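Long-range contacts in Pbp related beta-lactamase (Pyrococcus abyssi, PDB 2QMI), which probably hydrolyses peptides as a self-compartmentalizing, octameric serine peptidase of the penicillin-binding protein and beta-lactamase family: residues 22-27 with 321-326; 33-38 with 49-54; 377-382 with 390-395; 424-429 with 437-442. All blocks are in the same frame, centred on the assembly; numbering follows the deposited sequence.

Interactions 1 and 2 belong to the beta-lactamase-like domain and touch each other: strand 21-28 is shared, pairing with strand 321-327 in interaction 1 and with strand 31-38, over one face of which the loop of interaction 2 lies. Interaction 1 is wholly buried, with a regular ladder of backbone hydrogen bonds; interaction 2 is partly buried and relies on van der Waals contact. Interactions 3 and 4, some 42 to 47 Å away between centres, are two hairpins of the C-terminal barrel. Their apolar faces meet inside it, Leu390 against Leu437 and Phe439, while their polar residues lie outward, and both reach the same neighbouring subunit.

Interaction 1 of 4, residues 22-27 with 321-326; sequences ISISII and IGVAVL
Ser23, Ser25 and Ile27 form hydrogen-bonded pairs with Leu326, Ala324 and Gly322 in an antiparallel ladder whose segment axes approach to 4.7 Å. The bonds are mostly straight, as from Leu326 N to Ser23 O at 2.9 Å; the one from Gly322 N to Ile27 O is more bent, 141° at the hydrogen. Between these pairs Ile24 and Ile26 face Val325 and Val323. The CG1 of Ile24, anti to its backbone N (chi1 -179°), lies 3.8 Å from Val325 CG2, the two side chains running side by side. Farther out, Ile24 CD1 slants across to Val323 CG1 at 3.9 Å. Helix 334-345 covers this face, with Leu342 on Val323 and Leu345 on Ile26. The other face carries Ser25, whose OG sits 3.5 Å from Ala324 CB and hydrogen-bonds to Val241 O at the start of helix 241-252. Ser23 OG is likewise satisfied while buried, by Thr50 O and Tyr55 OH. Ile27 and Leu326 complete this face against helix 241-252. An antiparallel sheet with helices on both faces, built from N-terminal and late strands of the domain, is the core of the serine beta-lactamase and penicillin-binding protein fold.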
# COMPACT_ATOMS: atom_id res chain seq x y z
N ILE A 22 3.57 9.48 -37.96
CA ILE A 22 2.63 10.30 -38.71
C ILE A 22 2.97 10.34 -40.20
O ILE A 22 4.13 10.29 -40.58
CB ILE A 22 2.63 11.76 -38.18
CG1 ILE A 22 1.76 11.88 -36.93
CG2 ILE A 22 2.16 12.72 -39.27
CD1 ILE A 22 1.72 13.28 -36.32
N SER A 23 1.94 10.43 -41.04
CA SER A 23 2.13 10.51 -42.48
C SER A 23 1.33 11.69 -43.01
O SER A 23 0.27 12.00 -42.49
CB SER A 23 1.68 9.23 -43.18
OG SER A 23 2.65 8.21 -43.04
N ILE A 24 1.85 12.34 -44.05
CA ILE A 24 1.16 13.48 -44.64
C ILE A 24 1.47 13.64 -46.13
O ILE A 24 2.60 13.41 -46.57
CB ILE A 24 1.54 14.80 -43.91
CG1 ILE A 24 0.80 15.99 -44.53
CG2 ILE A 24 3.04 15.02 -43.99
CD1 ILE A 24 1.05 17.33 -43.82
N SER A 25 0.46 14.01 -46.91
CA SER A 25 0.65 14.24 -48.33
C SER A 25 -0.00 15.58 -48.66
O SER A 25 -1.01 15.94 -48.05
CB SER A 25 0.03 13.11 -49.17
OG SER A 25 -1.36 13.01 -48.96
N ILE A 26 0.60 16.33 -49.58
CA ILE A 26 0.06 17.64 -49.95
C ILE A 26 -0.21 17.74 -51.44
O ILE A 26 0.62 17.34 -52.26
CB ILE A 26 1.03 18.79 -49.58
CG1 ILE A 26 1.42 18.70 -48.11
CG2 ILE A 26 0.35 20.13 -49.83
CD1 ILE A 26 2.33 19.83 -47.67
N ILE A 27 -1.38 18.28 -51.78
CA ILE A 27 -1.78 18.44 -53.17
C ILE A 27 -1.85 19.91 -53.57
O ILE A 27 -2.58 20.70 -52.95
CB ILE A 27 -3.19 17.87 -53.44
CG1 ILE A 27 -3.33 16.48 -52.81
CG2 ILE A 27 -3.44 17.80 -54.93
CD1 ILE A 27 -4.72 15.92 -52.94
N ILE A 321 -6.05 23.26 -53.42
CA ILE A 321 -5.10 22.66 -52.50
C ILE A 321 -5.81 21.66 -51.60
O ILE A 321 -7.03 21.73 -51.42
CB ILE A 321 -4.40 23.76 -51.65
CG1 ILE A 321 -5.44 24.74 -51.11
CG2 ILE A 321 -3.34 24.49 -52.51
CD1 ILE A 321 -4.88 25.82 -50.21
N GLY A 322 -5.06 20.72 -51.03
CA GLY A 322 -5.65 19.72 -50.16
C GLY A 322 -4.59 19.03 -49.34
O GLY A 322 -3.43 18.97 -49.75
N VAL A 323 -4.97 18.51 -48.18
CA VAL A 323 -4.02 17.84 -47.30
C VAL A 323 -4.60 16.60 -46.62
O VAL A 323 -5.76 16.58 -46.18
CB VAL A 323 -3.51 18.80 -46.19
CG1 VAL A 323 -2.37 18.14 -45.42
CG2 VAL A 323 -3.06 20.11 -46.81
N ALA A 324 -3.78 15.56 -46.54
CA ALA A 324 -4.17 14.32 -45.89
C ALA A 324 -3.12 14.03 -44.82
O ALA A 324 -1.92 14.05 -45.11
CB ALA A 324 -4.23 13.19 -46.90
N VAL A 325 -3.59 13.77 -43.60
CA VAL A 325 -2.72 13.44 -42.47
C VAL A 325 -3.25 12.21 -41.72
O VAL A 325 -4.42 12.16 -41.33
CB VAL A 325 -2.65 14.62 -41.47
CG1 VAL A 325 -1.73 14.26 -40.29
CG2 VAL A 325 -2.14 15.87 -42.16
N LEU A 326 -2.38 11.22 -41.54
CA LEU A 326 -2.76 10.01 -40.82
C LEU A 326 -1.86 9.86 -39.59
O LEU A 326 -0.68 10.22 -39.64
CB LEU A 326 -2.64 8.78 -41.73
CG LEU A 326 -3.68 8.74 -42.86
CD1 LEU A 326 -3.54 7.47 -43.67
CD2 LEU A 326 -5.07 8.85 -42.26

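Interaction 2 of 4, residues 33-38 with 49-54; sequences VYAKGF and STPETI
Gly37 and Pro51 are the middle of a strand-to-loop contact on the beta-lactamase-type sheet, where residues 49-51 run antiparallel to strand 31-38, the outermost strand at this end of the sheet within the chain. The loop lies over the face of that strand which bears Ala35 CB and towards which a side chain at Gly37 would point, and it is held there by van der Waals contact. Its place over the sheet is confirmed by Thr50 O, which accepts a hydrogen bond from Ser23 OG of the next strand. Gly37 lets the backbones come close, its CA standing 3.9 Å from Thr50 CA. The same CA makes a CA-H...O contact with Ser49 O at 3.3 Å. Next along, the Pro51 ring leans on the strand: its CG meets Lys36 N at 3.7 Å and its CB meets Ala35 CB at 3.9 Å. At the other end Ser49 CB is pressed to 3.1 Å from Phe38 O, while its hydroxyl hydrogen-bonds to Tyr55 OH. The CB atoms of Lys36 and Phe38 point away from the loop; Lys36 NZ forms a salt bridge with Glu7, and Phe38 packs on helix 3-16 and on Glu138 of a neighbouring subunit. Past the contact the loop turns back through an ST motif, in which Thr50 OG1 accepts from Thr53 N at 3.2 Å, 147° at the hydrogen.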
# COMPACT_ATOMS: atom_id res chain seq x y z
N VAL A 33 2.69 17.34 -54.29
CA VAL A 33 3.98 18.04 -54.31
C VAL A 33 4.84 17.80 -53.07
O VAL A 33 5.97 18.29 -52.98
CB VAL A 33 3.77 19.58 -54.45
CG1 VAL A 33 2.86 19.88 -55.64
CG2 VAL A 33 3.19 20.15 -53.17
N TYR A 34 4.31 17.04 -52.12
CA TYR A 34 5.02 16.76 -50.88
C TYR A 34 4.36 15.61 -50.12
O TYR A 34 3.17 15.67 -49.82
CB TYR A 34 5.04 18.00 -50.00
CG TYR A 34 5.68 17.80 -48.65
CD1 TYR A 34 7.07 17.65 -48.52
CD2 TYR A 34 4.91 17.75 -47.49
CE1 TYR A 34 7.67 17.46 -47.28
CE2 TYR A 34 5.50 17.56 -46.24
CZ TYR A 34 6.88 17.42 -46.14
OH TYR A 34 7.46 17.25 -44.90
N ALA A 35 5.13 14.58 -49.83
CA ALA A 35 4.64 13.42 -49.11
C ALA A 35 5.77 12.97 -48.20
O ALA A 35 6.92 12.86 -48.63
CB ALA A 35 4.27 12.30 -50.09
N LYS A 36 5.44 12.70 -46.94
CA LYS A 36 6.48 12.29 -46.02
C LYS A 36 5.91 11.61 -44.78
O LYS A 36 4.76 11.85 -44.39
CB LYS A 36 7.30 13.52 -45.61
CG LYS A 36 8.59 13.21 -44.86
CD LYS A 36 9.55 14.40 -44.89
CE LYS A 36 10.09 14.64 -46.31
NZ LYS A 36 11.11 15.75 -46.38
N GLY A 37 6.71 10.73 -44.19
CA GLY A 37 6.32 10.02 -43.00
C GLY A 37 7.27 10.43 -41.88
O GLY A 37 8.42 10.79 -42.15
N PHE A 38 6.79 10.38 -40.64
CA PHE A 38 7.59 10.74 -39.47
C PHE A 38 7.41 9.72 -38.36
O PHE A 38 6.32 9.15 -38.20
CB PHE A 38 7.16 12.11 -38.93
CG PHE A 38 7.29 13.23 -39.91
CD1 PHE A 38 8.36 14.12 -39.83
CD2 PHE A 38 6.35 13.39 -40.93
CE1 PHE A 38 8.48 15.17 -40.75
CE2 PHE A 38 6.46 14.43 -41.84
CZ PHE A 38 7.53 15.32 -41.75
N SER A 49 7.51 5.37 -40.25
CA SER A 49 6.28 5.77 -40.93
C SER A 49 6.73 6.37 -42.26
O SER A 49 7.72 7.12 -42.32
CB SER A 49 5.52 6.84 -40.12
OG SER A 49 4.56 6.25 -39.26
N THR A 50 6.04 6.02 -43.34
CA THR A 50 6.37 6.52 -44.67
C THR A 50 5.11 6.98 -45.41
O THR A 50 4.00 6.73 -44.96
CB THR A 50 7.03 5.43 -45.51
OG1 THR A 50 6.03 4.54 -46.01
CG2 THR A 50 8.02 4.65 -44.68
N PRO A 51 5.28 7.67 -46.55
CA PRO A 51 4.11 8.13 -47.31
C PRO A 51 3.16 6.98 -47.61
O PRO A 51 1.94 7.17 -47.70
CB PRO A 51 4.73 8.70 -48.58
CG PRO A 51 6.04 9.20 -48.11
CD PRO A 51 6.52 8.10 -47.20
N GLU A 52 3.73 5.78 -47.77
CA GLU A 52 2.99 4.57 -48.09
C GLU A 52 2.28 3.87 -46.92
O GLU A 52 1.23 3.26 -47.11
CB GLU A 52 3.93 3.54 -48.76
CG GLU A 52 4.64 3.97 -50.06
CD GLU A 52 5.77 4.99 -49.83
OE1 GLU A 52 6.19 5.18 -48.67
OE2 GLU A 52 6.24 5.59 -50.83
N THR A 53 2.86 3.93 -45.72
CA THR A 53 2.26 3.26 -44.55
C THR A 53 0.74 3.40 -44.44
O THR A 53 0.17 4.47 -44.66
CB THR A 53 2.95 3.71 -43.22
OG1 THR A 53 2.28 3.10 -42.10
CG2 THR A 53 2.90 5.19 -43.07
N ILE A 54 0.10 2.29 -44.10
CA ILE A 54 -1.35 2.24 -43.97
C ILE A 54 -1.85 2.39 -42.53
O ILE A 54 -1.34 1.74 -41.61
CB ILE A 54 -1.87 0.93 -44.59
CG1 ILE A 54 -1.87 1.07 -46.12
CG2 ILE A 54 -3.24 0.58 -44.06
CD1 ILE A 54 -2.19 -0.20 -46.86

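Interaction 3 of 4, residues 377-382 with 390-395; sequences IKFEVK and LRALGR
Leu390 packs on Phe379 and Val381 across a beta hairpin of the C-terminal eight-stranded antiparallel barrel, whose up-and-down strand order recalls the lipocalins; the domain is assigned to octamerisation. The buried, more extensively packed part faces the barrel interior. In Leu390, chi1 of 178° sets CG anti to the backbone N, and chi2 of 54° turns CD1 to the partner strand, 3.7 Å from Phe379 CB. The same methyl is 3.7 Å from Val381 CG2, both side chains being met at a slant. Farther along, Phe379 CE1 reaches Ala392 CB at 4.0 Å, and Ile377 CD1 lies in plane at the edge of the Phe379 ring. Leu437 and Phe439 from strand 434-439 close on Leu390 from beyond the hairpin.

The face bearing Glu380 and Arg391 is the exposed one. These two form the hydrogen-bonded pair of the ladder, yet their charged ends stay apart, Glu380 OE1 lying 5.1 Å from Arg391 NH2, so any attraction is probably modest. Arg395, well beyond the pairing, hydrogen-bonds through NH1 to Glu219 O of a neighbouring subunit, and Lys378 packs on Asn129 of another.

A separate, local tight spot marks the place where the second strand gives way to loop after Ala392. Leu393 still folds back across its partner there, its CD1 approaching Glu380 CB at 4.0 Å. It is held by both backbone and side chain: its N donates to Lys378 O at 3.0 Å, and its CD2 is pressed against Lys378 CB at 3.5 Å, closer than usual carbon contact.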
# COMPACT_ATOMS: atom_id res chain seq x y z
N ILE A 377 1.40 31.66 1.05
CA ILE A 377 0.50 30.66 0.47
C ILE A 377 1.06 30.15 -0.84
O ILE A 377 1.71 30.89 -1.58
CB ILE A 377 -0.92 31.23 0.25
CG1 ILE A 377 -0.85 32.54 -0.54
CG2 ILE A 377 -1.60 31.44 1.60
CD1 ILE A 377 -2.20 33.17 -0.78
N LYS A 378 0.80 28.87 -1.12
CA LYS A 378 1.30 28.23 -2.34
C LYS A 378 0.20 27.66 -3.22
O LYS A 378 -0.72 26.99 -2.74
CB LYS A 378 2.27 27.09 -1.97
CG LYS A 378 3.23 27.40 -0.83
CD LYS A 378 2.53 27.35 0.52
CE LYS A 378 3.47 27.83 1.63
NZ LYS A 378 4.73 27.02 1.66
N PHE A 379 0.33 27.91 -4.53
CA PHE A 379 -0.63 27.44 -5.52
C PHE A 379 0.09 26.87 -6.73
O PHE A 379 1.22 27.24 -7.02
CB PHE A 379 -1.50 28.59 -6.02
CG PHE A 379 -2.46 29.12 -5.00
CD1 PHE A 379 -3.78 28.69 -4.98
CD2 PHE A 379 -2.05 30.08 -4.08
CE1 PHE A 379 -4.69 29.21 -4.06
CE2 PHE A 379 -2.95 30.61 -3.15
CZ PHE A 379 -4.27 30.18 -3.14
N GLU A 380 -0.57 25.97 -7.45
CA GLU A 380 0.01 25.42 -8.66
C GLU A 380 -1.01 25.53 -9.79
O GLU A 380 -2.18 25.20 -9.61
CB GLU A 380 0.42 23.95 -8.51
CG GLU A 380 0.76 23.32 -9.86
CD GLU A 380 2.02 22.47 -9.84
OE1 GLU A 380 1.96 21.31 -9.37
OE2 GLU A 380 3.08 22.98 -10.30
N VAL A 381 -0.55 26.03 -10.93
CA VAL A 381 -1.41 26.18 -12.09
C VAL A 381 -1.10 25.09 -13.11
O VAL A 381 0.04 24.89 -13.52
CB VAL A 381 -1.25 27.56 -12.74
CG1 VAL A 381 -1.94 27.60 -14.09
CG2 VAL A 381 -1.84 28.63 -11.82
N LYS A 382 -2.14 24.36 -13.51
CA LYS A 382 -2.02 23.31 -14.49
C LYS A 382 -3.09 23.55 -15.55
O LYS A 382 -4.22 23.88 -15.21
CB LYS A 382 -2.23 21.95 -13.83
N LEU A 390 -6.59 26.27 -10.98
CA LEU A 390 -5.79 26.85 -9.91
C LEU A 390 -6.07 26.07 -8.63
O LEU A 390 -7.20 26.08 -8.13
CB LEU A 390 -6.16 28.32 -9.72
CG LEU A 390 -5.44 29.06 -8.59
CD1 LEU A 390 -3.93 28.92 -8.75
CD2 LEU A 390 -5.85 30.53 -8.62
N ARG A 391 -5.06 25.38 -8.11
CA ARG A 391 -5.25 24.59 -6.89
C ARG A 391 -4.32 25.02 -5.75
O ARG A 391 -3.23 25.55 -5.97
CB ARG A 391 -5.04 23.10 -7.18
CG ARG A 391 -5.55 22.19 -6.07
CD ARG A 391 -4.90 20.82 -6.11
NE ARG A 391 -3.45 20.94 -5.96
CZ ARG A 391 -2.62 19.91 -5.81
NH1 ARG A 391 -3.09 18.67 -5.79
NH2 ARG A 391 -1.31 20.13 -5.68
N ALA A 392 -4.76 24.76 -4.52
CA ALA A 392 -3.99 25.12 -3.34
C ALA A 392 -3.16 23.95 -2.80
O ALA A 392 -3.68 22.85 -2.58
CB ALA A 392 -4.93 25.62 -2.26
N LEU A 393 -1.86 24.18 -2.60
CA LEU A 393 -1.02 23.13 -2.06
C LEU A 393 -1.51 22.92 -0.62
O LEU A 393 -2.46 23.57 -0.19
CB LEU A 393 0.46 23.54 -2.06
CG LEU A 393 1.24 23.36 -3.36
CD1 LEU A 393 0.56 24.08 -4.50
CD2 LEU A 393 2.68 23.86 -3.17
N GLY A 394 -0.86 22.02 0.11
CA GLY A 394 -1.28 21.75 1.47
C GLY A 394 -2.11 20.48 1.49
O GLY A 394 -3.20 20.44 0.92
N ARG A 395 -1.60 19.44 2.15
CA ARG A 395 -2.28 18.15 2.23
C ARG A 395 -3.49 18.22 3.16
O ARG A 395 -4.23 17.25 3.30
CB ARG A 395 -1.32 17.08 2.74
CG ARG A 395 0.03 17.07 2.03
CD ARG A 395 1.07 16.33 2.87
NE ARG A 395 1.02 16.78 4.26
CZ ARG A 395 1.97 16.52 5.16
NH1 ARG A 395 3.04 15.81 4.83
NH2 ARG A 395 1.83 16.96 6.41

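Interaction 4 of 4, residues 424-429 with 437-442; sequences MYAEFY and LIFERY
Leu437 lays its CD1 methyl over one face of the Phe428 ring, a CH-pi contact 3.7 Å from the centroid and 17° off the ring normal, within a beta hairpin of the C-terminal antiparallel barrel. The two side chains run side by side into the barrel interior, where Tyr370 also touches both. On the same face Ala426 CB meets Phe439 CD1 at 3.5 Å. Met424 extends this apolar row: its chain bends at chi3 (84°), which carries CE to 3.3 Å from Phe439 CZ, the two side chains crossing at about a right angle. Trp276 of a neighbouring subunit packs on Met424 and on Glu440.

The backbone is joined at Glu427 and Ile438, where Ile438 N donates to Glu427 O at 2.9 Å and Glu427 N returns the bond to Ile438 O. The face bearing these two residues is mixed: Ile438 is buried, and Tyr429 CE1 rests on Ile438 CG1 at 3.8 Å.

After Phe439 the chain leaves the strand through a type II' turn to Tyr442. Arg441, in this turn, packs on Tyr160 of the neighbouring subunit, probably the tyrosine that serves the SxxK lysine in this family, consistent with the turn standing near that subunit's active site. Within the turn Arg441 grips Glu440 side-on, NE to OE1 at 2.7 Å and NH2 to OE2 at 3.0 Å. Glu440 OE1 takes a second bond from Arg441 N at 2.8 Å, which reaches it from the same face of the carboxylate as NE.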
# COMPACT_ATOMS: atom_id res chain seq x y z
N MET A 424 -16.25 35.69 -11.67
CA MET A 424 -15.17 36.32 -10.91
C MET A 424 -13.90 36.12 -11.75
O MET A 424 -13.64 35.01 -12.23
CB MET A 424 -15.05 35.64 -9.55
CG MET A 424 -14.13 36.34 -8.57
SD MET A 424 -14.29 35.67 -6.89
CE MET A 424 -13.15 34.22 -7.01
N TYR A 425 -13.10 37.16 -11.93
CA TYR A 425 -11.91 37.05 -12.77
C TYR A 425 -10.54 36.91 -12.13
O TYR A 425 -10.31 37.31 -10.99
CB TYR A 425 -11.85 38.24 -13.73
CG TYR A 425 -13.11 38.50 -14.51
CD1 TYR A 425 -14.27 38.97 -13.86
CD2 TYR A 425 -13.15 38.33 -15.89
CE1 TYR A 425 -15.43 39.25 -14.58
CE2 TYR A 425 -14.31 38.61 -16.62
CZ TYR A 425 -15.44 39.07 -15.96
OH TYR A 425 -16.57 39.39 -16.70
N ALA A 426 -9.63 36.34 -12.92
CA ALA A 426 -8.24 36.16 -12.53
C ALA A 426 -7.43 36.75 -13.69
O ALA A 426 -7.91 36.80 -14.83
CB ALA A 426 -7.92 34.67 -12.37
N GLU A 427 -6.22 37.23 -13.41
CA GLU A 427 -5.37 37.81 -14.45
C GLU A 427 -3.94 37.33 -14.34
O GLU A 427 -3.36 37.33 -13.25
CB GLU A 427 -5.39 39.34 -14.39
CG GLU A 427 -6.71 39.98 -14.79
CD GLU A 427 -7.59 40.32 -13.61
OE1 GLU A 427 -7.16 41.11 -12.73
OE2 GLU A 427 -8.73 39.81 -13.55
N PHE A 428 -3.38 36.91 -15.47
CA PHE A 428 -2.01 36.43 -15.55
C PHE A 428 -1.19 37.46 -16.32
O PHE A 428 -1.54 37.80 -17.45
CB PHE A 428 -1.96 35.09 -16.28
CG PHE A 428 -2.47 33.93 -15.47
CD1 PHE A 428 -1.65 33.31 -14.53
CD2 PHE A 428 -3.77 33.46 -15.65
CE1 PHE A 428 -2.13 32.25 -13.77
CE2 PHE A 428 -4.25 32.40 -14.89
CZ PHE A 428 -3.43 31.79 -13.95
N TYR A 429 -0.11 37.96 -15.72
CA TYR A 429 0.76 38.92 -16.39
C TYR A 429 2.10 38.26 -16.70
O TYR A 429 2.89 38.00 -15.79
CB TYR A 429 0.97 40.16 -15.51
CG TYR A 429 -0.28 40.99 -15.25
CD1 TYR A 429 -1.18 40.64 -14.25
CD2 TYR A 429 -0.56 42.12 -16.03
CE1 TYR A 429 -2.34 41.39 -14.02
CE2 TYR A 429 -1.71 42.88 -15.81
CZ TYR A 429 -2.60 42.51 -14.80
OH TYR A 429 -3.74 43.27 -14.58
N LEU A 437 0.06 36.51 -10.95
CA LEU A 437 -1.34 36.11 -10.95
C LEU A 437 -2.11 36.96 -9.94
O LEU A 437 -1.75 37.03 -8.77
CB LEU A 437 -1.48 34.62 -10.59
CG LEU A 437 -2.90 34.12 -10.31
CD1 LEU A 437 -3.82 34.45 -11.47
CD2 LEU A 437 -2.88 32.63 -10.06
N ILE A 438 -3.16 37.62 -10.41
CA ILE A 438 -3.98 38.45 -9.54
C ILE A 438 -5.35 37.78 -9.51
O ILE A 438 -6.06 37.79 -10.51
CB ILE A 438 -4.18 39.88 -10.08
CG1 ILE A 438 -2.83 40.55 -10.35
CG2 ILE A 438 -5.02 40.69 -9.10
CD1 ILE A 438 -1.95 40.74 -9.13
N PHE A 439 -5.71 37.19 -8.38
CA PHE A 439 -6.99 36.51 -8.26
C PHE A 439 -7.75 36.98 -7.01
O PHE A 439 -7.38 36.67 -5.88
CB PHE A 439 -6.77 35.00 -8.23
CG PHE A 439 -8.04 34.21 -8.16
CD1 PHE A 439 -9.05 34.42 -9.09
CD2 PHE A 439 -8.23 33.26 -7.16
CE1 PHE A 439 -10.24 33.69 -9.03
CE2 PHE A 439 -9.42 32.53 -7.08
CZ PHE A 439 -10.42 32.74 -8.02
N GLU A 440 -8.83 37.72 -7.26
CA GLU A 440 -9.66 38.29 -6.20
C GLU A 440 -8.79 39.13 -5.26
O GLU A 440 -8.29 40.18 -5.67
CB GLU A 440 -10.40 37.20 -5.41
CG GLU A 440 -11.41 37.80 -4.41
CD GLU A 440 -11.28 37.22 -3.01
OE1 GLU A 440 -10.15 36.88 -2.60
OE2 GLU A 440 -12.32 37.10 -2.32
N ARG A 441 -8.59 38.67 -4.03
CA ARG A 441 -7.80 39.43 -3.07
C ARG A 441 -6.29 39.20 -3.12
O ARG A 441 -5.52 40.04 -2.69
CB ARG A 441 -8.26 39.12 -1.63
CG ARG A 441 -7.68 37.81 -1.08
CD ARG A 441 -8.39 37.38 0.21
NE ARG A 441 -9.83 37.29 0.01
CZ ARG A 441 -10.73 37.14 0.97
NH1 ARG A 441 -10.34 37.06 2.24
NH2 ARG A 441 -12.02 37.11 0.67
N TYR A 442 -5.87 38.06 -3.66
CA TYR A 442 -4.45 37.72 -3.67
C TYR A 442 -3.60 38.13 -4.88
O TYR A 442 -4.10 38.46 -5.95
CB TYR A 442 -4.30 36.21 -3.49
CG TYR A 442 -5.10 35.61 -2.36
CD1 TYR A 442 -4.66 35.70 -1.04
CD2 TYR A 442 -6.28 34.90 -2.61
CE1 TYR A 442 -5.36 35.09 -0.00
CE2 TYR A 442 -7.00 34.29 -1.57
CZ TYR A 442 -6.53 34.39 -0.27
OH TYR A 442 -7.21 33.79 0.75